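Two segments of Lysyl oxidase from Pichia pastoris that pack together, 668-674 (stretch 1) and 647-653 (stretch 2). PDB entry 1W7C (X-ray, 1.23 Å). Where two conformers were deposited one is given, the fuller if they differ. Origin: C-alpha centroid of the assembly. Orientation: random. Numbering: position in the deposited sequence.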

# COMPACT_ATOMS: atom_id res chain seq x y z
N THR A 668 8.74 -4.62 -3.14
CA THR A 668 7.94 -4.39 -4.33
C THR A 668 7.09 -5.57 -4.77
O THR A 668 6.46 -5.50 -5.82
CB THR A 668 8.87 -3.96 -5.48
OG1 THR A 668 10.00 -4.83 -5.58
CG2 THR A 668 9.45 -2.57 -5.23
N ALA A 669 7.09 -6.64 -3.99
CA ALA A 669 6.25 -7.82 -4.23
C ALA A 669 5.26 -7.95 -3.08
O ALA A 669 5.38 -8.83 -2.26
CB ALA A 669 7.12 -9.09 -4.35
N HIS A 670 4.30 -7.03 -3.04
CA HIS A 670 3.43 -6.79 -1.88
C HIS A 670 1.98 -6.72 -2.31
O HIS A 670 1.66 -6.17 -3.36
CB HIS A 670 3.76 -5.42 -1.35
CG HIS A 670 2.99 -5.00 -0.13
ND1 HIS A 670 2.47 -3.73 -0.01
CD2 HIS A 670 2.66 -5.65 1.01
CE1 HIS A 670 1.85 -3.61 1.15
NE2 HIS A 670 1.95 -4.76 1.79
N ALA A 671 1.13 -7.30 -1.49
CA ALA A 671 -0.31 -7.22 -1.70
C ALA A 671 -1.00 -7.13 -0.34
O ALA A 671 -0.52 -7.70 0.64
CB ALA A 671 -0.79 -8.43 -2.46
N SER A 672 -2.11 -6.38 -0.28
CA SER A 672 -2.75 -6.20 1.05
C SER A 672 -4.21 -5.82 0.85
O SER A 672 -4.62 -5.30 -0.20
CB SER A 672 -2.07 -5.11 1.88
OG SER A 672 -2.26 -3.82 1.28
N PHE A 673 -5.01 -6.05 1.89
CA PHE A 673 -6.34 -5.46 1.97
C PHE A 673 -6.59 -5.09 3.44
O PHE A 673 -5.92 -5.59 4.35
CB PHE A 673 -7.49 -6.34 1.46
CG PHE A 673 -7.68 -7.64 2.23
CD1 PHE A 673 -8.55 -7.72 3.31
CD2 PHE A 673 -7.04 -8.79 1.82
CE1 PHE A 673 -8.75 -8.92 3.97
CE2 PHE A 673 -7.25 -9.99 2.46
CZ PHE A 673 -8.12 -10.06 3.55
N MET A 674 -7.54 -4.17 3.64
CA MET A 674 -7.92 -3.75 4.99
C MET A 674 -9.42 -4.04 5.21
O MET A 674 -10.22 -4.02 4.30
CB MET A 674 -7.67 -2.25 5.22
CG MET A 674 -6.26 -1.90 5.60
SD MET A 674 -6.04 -0.15 5.78
CE MET A 674 -4.70 -0.09 6.71
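Stretch 2 647-653: WVNLGLH

Two strands need not share a ladder of hydrogen bonds to lie against one another; they can also pack through the side chains that project between them, against each other and against the partner's backbone. The pair of segments in Pichia pastoris lysyl oxidase is a compact example. Stretch 2 is extended throughout, residues 647-653 forming part of a longer strand, and stretch 1 enters its own strand at His 670 and remains in it through Met 674. The two run nearly antiparallel, with 158° between their N-to-C directions, and their axes come within 6.5 Å. No hydrogen bond crosses between them. The CA atoms of Ala 671 and Leu 650 are 5.8 Å apart, those of Ala 669 and Leu 652 7.2 Å, so the register descends along stretch 2 as it ascends along stretch 1.

Alternation, the signature of extended backbone, governs which strand side chains face the partner. Val 648, Leu 650 and Leu 652 direct their CA-to-CB bonds toward stretch 1, whereas that of Asn 649 points away and Gly 651 has no side chain to offer. In stretch 1, Ala 671 and Phe 673 point toward the partner, while His 670 and Ser 672 point away.

Apolar contacts between side chains make up much of the interface, which buries 370 Å² in total. At its centre the approach is close: CB of Ala 671 lies 3.8 Å from CB of Leu 650, and 4.5 Å from CD2 of Leu 652. Toward the start of stretch 1, CB of Ala 669 is 4.2 Å from CD1 of Leu 652.

The aromatic contact lies at the other end. CG1 of Val 648 sits over one face of the Phe 673 ring, 4.0 Å from its centroid and 18° off the ring normal, a CH-pi arrangement; its nearest ring atom is CD2 of Phe 673, at 3.8 Å. Leu 650 meets the same ring differently, its CD2 lying near the ring plane at the edge, 3.9 Å from CD2 of Phe 673.

Side chains also rest against backbone, which lets residues whose own side chains point away contribute to the packing. The two methyls of Leu 650 reach successive carbonyls, CD1 lying 3.7 Å from O of Ala 671 and CD2 3.6 Å from O of Ser 672. Leu 652 does likewise, with CD2 3.5 Å from O of His 670. In the reverse sense, CB of Ala 671 lies 4.0 Å from O of Gly 651.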

# COMPACT_ATOMS: atom_id res chain seq x y z
N TRP A 647 -14.63 -14.17 0.26
CA TRP A 647 -13.42 -14.91 -0.15
C TRP A 647 -12.64 -13.88 -0.98
O TRP A 647 -13.05 -13.54 -2.10
CB TRP A 647 -13.83 -16.14 -1.00
CG TRP A 647 -14.80 -17.07 -0.32
CD1 TRP A 647 -16.13 -16.95 -0.36
CD2 TRP A 647 -14.52 -18.28 0.43
NE1 TRP A 647 -16.72 -17.95 0.37
CE2 TRP A 647 -15.76 -18.78 0.86
CE3 TRP A 647 -13.36 -18.93 0.83
CZ2 TRP A 647 -15.88 -19.95 1.61
CZ3 TRP A 647 -13.46 -20.10 1.58
CH2 TRP A 647 -14.72 -20.60 1.98
N VAL A 648 -11.56 -13.36 -0.37
CA VAL A 648 -10.85 -12.21 -0.86
C VAL A 648 -9.51 -12.62 -1.40
O VAL A 648 -8.76 -13.32 -0.74
CB VAL A 648 -10.66 -11.15 0.26
CG1 VAL A 648 -9.98 -9.96 -0.31
CG2 VAL A 648 -12.01 -10.78 0.88
N ASN A 649 -9.20 -12.20 -2.63
CA ASN A 649 -7.94 -12.53 -3.26
C ASN A 649 -6.92 -11.40 -3.26
O ASN A 649 -7.26 -10.22 -3.42
CB ASN A 649 -8.16 -12.99 -4.70
CG ASN A 649 -8.97 -14.24 -4.77
OD1 ASN A 649 -8.85 -15.11 -3.90
ND2 ASN A 649 -9.81 -14.34 -5.81
N LEU A 650 -5.66 -11.80 -3.09
CA LEU A 650 -4.48 -10.95 -3.30
C LEU A 650 -3.64 -11.59 -4.35
O LEU A 650 -3.56 -12.81 -4.45
CB LEU A 650 -3.71 -10.83 -1.99
CG LEU A 650 -4.37 -10.05 -0.86
CD1 LEU A 650 -3.48 -9.97 0.33
CD2 LEU A 650 -4.77 -8.67 -1.33
N GLY A 651 -2.92 -10.80 -5.11
CA GLY A 651 -2.13 -11.37 -6.18
C GLY A 651 -1.06 -10.47 -6.71
O GLY A 651 -1.00 -9.29 -6.36
N LEU A 652 -0.23 -11.04 -7.57
CA LEU A 652 0.86 -10.34 -8.25
C LEU A 652 1.03 -10.95 -9.63
O LEU A 652 1.14 -12.17 -9.75
CB LEU A 652 2.18 -10.54 -7.49
CG LEU A 652 2.21 -10.18 -5.99
CD1 LEU A 652 3.42 -10.78 -5.27
CD2 LEU A 652 2.22 -8.66 -5.74
N HIS A 653 1.10 -10.11 -10.64
CA HIS A 653 1.58 -10.52 -11.95
C HIS A 653 3.09 -10.28 -11.98
O HIS A 653 3.54 -9.13 -12.07
CB HIS A 653 0.95 -9.70 -13.06
CG HIS A 653 -0.55 -9.64 -13.01
ND1 HIS A 653 -1.34 -10.76 -12.90
CD2 HIS A 653 -1.39 -8.58 -13.04
CE1 HIS A 653 -2.61 -10.38 -12.89
NE2 HIS A 653 -2.66 -9.06 -12.95